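VgrG protein (Vibrio cholerae, PDB 4DTH) cross-links G-actin through its toxin domain, which binds ATP and magnesium ions. Local coordinates at the adenosine-5'-triphosphate site. Coordinates in Å, arbitrary orientation; residue numbers count along the deposited sequence, not the author numbering.

The adenosine-5'-triphosphate site. Residues 16, 20, 24-28, 92-93, 95, 176, 178, 272, 280, 329, 331, 333, 336, 349, 351. With ATP (adenosine-5'-triphosphate), chain B.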
# COMPACT_ATOMS: atom_id res chain seq x y z
N PHE A 16 0.09 13.01 -1.08
CA PHE A 16 1.38 12.45 -1.42
C PHE A 16 1.91 13.10 -2.68
O PHE A 16 1.16 13.22 -3.66
CB PHE A 16 1.26 10.95 -1.72
CG PHE A 16 0.94 10.04 -0.56
CD1 PHE A 16 1.60 10.19 0.66
CD2 PHE A 16 0.02 9.01 -0.69
CE1 PHE A 16 1.33 9.32 1.72
CE2 PHE A 16 -0.25 8.14 0.37
CZ PHE A 16 0.40 8.31 1.58
N PHE A 20 8.59 11.23 -8.91
CA PHE A 20 9.96 10.99 -8.45
C PHE A 20 10.88 10.80 -9.64
O PHE A 20 10.45 10.23 -10.65
CB PHE A 20 10.04 9.81 -7.47
CG PHE A 20 9.39 10.18 -6.15
CD1 PHE A 20 10.08 10.90 -5.19
CD2 PHE A 20 8.05 9.87 -5.91
CE1 PHE A 20 9.45 11.30 -3.99
CE2 PHE A 20 7.42 10.27 -4.72
CZ PHE A 20 8.13 10.97 -3.77
N SER A 24 10.92 5.03 -5.97
CA SER A 24 10.47 5.65 -4.73
C SER A 24 10.05 4.62 -3.69
O SER A 24 9.76 3.47 -4.03
CB SER A 24 9.31 6.60 -5.01
OG SER A 24 8.30 5.89 -5.71
N ILE A 25 10.02 5.04 -2.41
CA ILE A 25 9.63 4.16 -1.33
C ILE A 25 8.78 4.89 -0.30
O ILE A 25 9.06 6.04 0.04
CB ILE A 25 10.85 3.43 -0.69
CG1 ILE A 25 10.42 2.34 0.32
CG2 ILE A 25 11.87 4.41 -0.08
CD1 ILE A 25 11.37 1.18 0.48
N GLY A 26 7.76 4.19 0.18
CA GLY A 26 6.88 4.63 1.25
C GLY A 26 6.80 3.53 2.28
O GLY A 26 7.06 2.36 1.97
N ILE A 27 6.49 3.89 3.53
CA ILE A 27 6.40 2.91 4.62
C ILE A 27 5.11 3.10 5.41
O ILE A 27 4.58 4.21 5.48
CB ILE A 27 7.65 2.88 5.55
CG1 ILE A 27 7.85 4.23 6.31
CG2 ILE A 27 8.93 2.44 4.79
CD1 ILE A 27 8.88 4.21 7.48
N GLU A 28 4.60 2.00 5.97
CA GLU A 28 3.40 1.95 6.80
C GLU A 28 3.82 1.31 8.09
O GLU A 28 4.51 0.29 8.08
CB GLU A 28 2.28 1.15 6.14
CG GLU A 28 1.69 1.83 4.92
CD GLU A 28 0.84 0.92 4.06
OE1 GLU A 28 1.38 -0.07 3.52
OE2 GLU A 28 -0.37 1.20 3.94
N VAL A 92 2.08 6.62 8.29
CA VAL A 92 2.23 6.36 6.84
C VAL A 92 3.14 7.43 6.25
O VAL A 92 2.76 8.60 6.21
CB VAL A 92 0.83 6.32 6.15
CG1 VAL A 92 0.97 6.07 4.65
CG2 VAL A 92 -0.08 5.27 6.78
N SER A 93 4.34 7.04 5.81
CA SER A 93 5.26 8.05 5.30
C SER A 93 4.83 8.68 3.98
O SER A 93 4.11 8.05 3.20
CB SER A 93 6.67 7.47 5.15
OG SER A 93 6.79 6.62 4.02
N PRO A 95 6.08 9.38 0.47
CA PRO A 95 7.18 8.70 -0.24
C PRO A 95 8.39 9.58 -0.50
O PRO A 95 8.26 10.81 -0.54
CB PRO A 95 6.52 8.25 -1.55
CG PRO A 95 5.37 9.23 -1.74
CD PRO A 95 4.85 9.39 -0.35
N THR A 176 6.23 0.14 0.50
CA THR A 176 5.70 0.25 -0.86
C THR A 176 6.79 0.84 -1.73
O THR A 176 7.32 1.91 -1.41
CB THR A 176 4.36 0.99 -0.89
OG1 THR A 176 3.41 0.23 -0.14
CG2 THR A 176 3.83 1.21 -2.31
N GLY A 178 7.88 2.11 -5.63
CA GLY A 178 7.40 2.58 -6.93
C GLY A 178 8.53 2.57 -7.93
O GLY A 178 9.61 3.07 -7.63
N LYS A 272 -4.41 -10.66 0.06
CA LYS A 272 -3.31 -9.71 -0.15
C LYS A 272 -1.98 -10.34 0.29
O LYS A 272 -0.97 -10.20 -0.42
CB LYS A 272 -3.57 -8.44 0.66
CG LYS A 272 -4.68 -7.55 0.14
CD LYS A 272 -4.72 -6.30 1.03
CE LYS A 272 -5.66 -5.24 0.55
NZ LYS A 272 -5.58 -4.03 1.43
N ARG A 280 -0.01 -2.55 -6.52
CA ARG A 280 -0.84 -1.47 -5.98
C ARG A 280 -1.35 -0.54 -7.06
O ARG A 280 -2.04 0.43 -6.74
CB ARG A 280 -0.07 -0.66 -4.91
CG ARG A 280 0.20 -1.42 -3.62
CD ARG A 280 -1.01 -1.57 -2.69
NE ARG A 280 -1.56 -0.28 -2.27
CZ ARG A 280 -2.70 0.23 -2.72
NH1 ARG A 280 -3.42 -0.43 -3.62
NH2 ARG A 280 -3.14 1.40 -2.28
N ALA A 329 -6.39 -5.22 -5.65
CA ALA A 329 -6.87 -5.27 -4.27
C ALA A 329 -7.34 -3.90 -3.80
O ALA A 329 -6.72 -3.26 -2.94
CB ALA A 329 -5.77 -5.81 -3.34
N HIS A 331 -8.73 0.25 -4.14
CA HIS A 331 -8.19 1.49 -4.68
C HIS A 331 -6.67 1.47 -4.88
O HIS A 331 -5.93 1.20 -3.95
CB HIS A 331 -8.67 2.72 -3.88
CG HIS A 331 -8.24 4.02 -4.48
ND1 HIS A 331 -8.59 4.38 -5.77
CD2 HIS A 331 -7.49 5.00 -3.93
CE1 HIS A 331 -8.03 5.56 -5.97
NE2 HIS A 331 -7.37 5.98 -4.89
N ILE A 333 -2.84 3.08 -6.48
CA ILE A 333 -2.04 4.30 -6.57
C ILE A 333 -1.77 4.39 -8.07
O ILE A 333 -0.89 3.71 -8.60
CB ILE A 333 -0.76 4.24 -5.70
CG1 ILE A 333 -1.13 4.06 -4.20
CG2 ILE A 333 0.08 5.52 -5.90
CD1 ILE A 333 -0.07 3.41 -3.33
N ALA A 336 0.89 7.94 -9.93
CA ALA A 336 2.32 8.06 -9.63
C ALA A 336 3.12 8.06 -10.93
O ALA A 336 2.79 7.32 -11.86
CB ALA A 336 2.77 6.92 -8.74
N LEU A 349 3.39 0.61 -8.55
CA LEU A 349 3.72 0.42 -7.15
C LEU A 349 3.46 -0.96 -6.60
O LEU A 349 2.53 -1.63 -7.04
CB LEU A 349 3.00 1.48 -6.31
CG LEU A 349 3.73 2.82 -6.20
CD1 LEU A 349 3.71 3.61 -7.53
CD2 LEU A 349 3.13 3.64 -5.14
N GLU A 351 3.40 -3.34 -2.82
CA GLU A 351 3.43 -3.40 -1.37
C GLU A 351 4.04 -4.70 -0.89
O GLU A 351 3.55 -5.79 -1.21
CB GLU A 351 2.00 -3.23 -0.83
CG GLU A 351 1.89 -3.32 0.68
CD GLU A 351 0.47 -3.24 1.22
OE1 GLU A 351 -0.34 -2.47 0.66
OE2 GLU A 351 0.19 -3.89 2.25
PG ATP B . -4.73 -0.26 0.78
O1G ATP B . -3.67 -1.30 0.69
O2G ATP B . -5.47 -0.12 -0.52
O3G ATP B . -5.74 -0.55 1.86
PB ATP B . -4.37 2.56 1.30
O1B ATP B . -5.37 2.95 0.28
O2B ATP B . -4.99 2.74 2.67
O3B ATP B . -3.99 1.13 1.11
PA ATP B . -2.29 3.97 -0.00
O1A ATP B . -2.93 3.48 -1.24
O2A ATP B . -2.35 5.50 -0.01
O3A ATP B . -3.06 3.46 1.17
O5' ATP B . -0.78 3.43 0.04
C5' ATP B . 0.07 4.02 1.04
C4' ATP B . 1.50 3.57 0.91
O4' ATP B . 1.99 3.86 -0.43
C3' ATP B . 2.46 4.30 1.85
O3' ATP B . 3.52 3.47 2.31
C2' ATP B . 2.96 5.44 0.98
O2' ATP B . 4.15 6.06 1.45
C1' ATP B . 3.15 4.68 -0.32
N9 ATP B . 3.30 5.48 -1.54
C8 ATP B . 2.42 6.40 -2.04
N7 ATP B . 2.82 6.96 -3.15
C5 ATP B . 4.06 6.38 -3.40
C6 ATP B . 5.00 6.52 -4.44
N6 ATP B . 4.84 7.35 -5.48
N1 ATP B . 6.12 5.77 -4.38
C2 ATP B . 6.28 4.92 -3.36
N3 ATP B . 5.47 4.69 -2.33
C4 ATP B . 4.36 5.46 -2.40
O HOH W 1 3.83 0.61 2.59
O HOH W 2 -4.35 -2.72 -1.58
O HOH W 3 -1.58 0.34 1.68
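ATP threads through a pocket lined by strands 24-30, 85-93, 173-180 and 343-352 and by loop residues such as Phe16, Arg280 and Ile333; the protein buries most of its surface, although the nucleotide is partly occupied and poorly ordered. The adenine is clamped between two aliphatic groups. Leu349 lays its CD2 methyl over one face, 3.4 Å from the centre of the six-membered ring, while Pro95 puts CB and CG over the opposite face. Phe16 closes in at the imidazole end, its ring turned 74° from the plane of the five-membered ring of ATP in an edge-to-face contact; adenine C8 sits over the rim of one phenyl face.

Ser24 reads the base from the crowded position between its backbone N and carbonyl carbon (chi1 54°). From there Ser24 OG donates to ATP N1 of the adenine at 2.6 Å. At the sugar, the ribose 2'-hydroxyl O2' donates to Ser93 O at 2.6 Å, lying above the carbonyl plane rather than on a lone pair. Behind it, Ser93 OG takes the N-H of Ile27 at 2.8 Å, tying the two neighbouring strands together. The ribose 3'-hydroxyl O3' reaches Glu28 OE1 and Thr176 OG1 through one water.

Along the phosphates, Arg280 bends at chi2 and chi3 to bring its guanidinium against the chain. NH2 faces the alpha-phosphate oxygen O1A, modelled too close for its length to mean anything, and gamma-phosphate O2G lies over one guanidinium face. Both terminal nitrogens also grip His331 O end-on, with NH1 at 3.0 Å, which should fix the plane's rotation. From the far end, extended Lys272 offers NZ tip-on to gamma-phosphate O1G, a salt bridge with a weak hydrogen bond of 3.4 Å. A second water joins Glu28 OE2 and Glu351 OE1 to O1G and the bridging O3B. Since Glu28 and Glu351 also bind magnesium, the site holds ATP beside the metals and probably positions its gamma-phosphate for the chemistry of actin cross-linking.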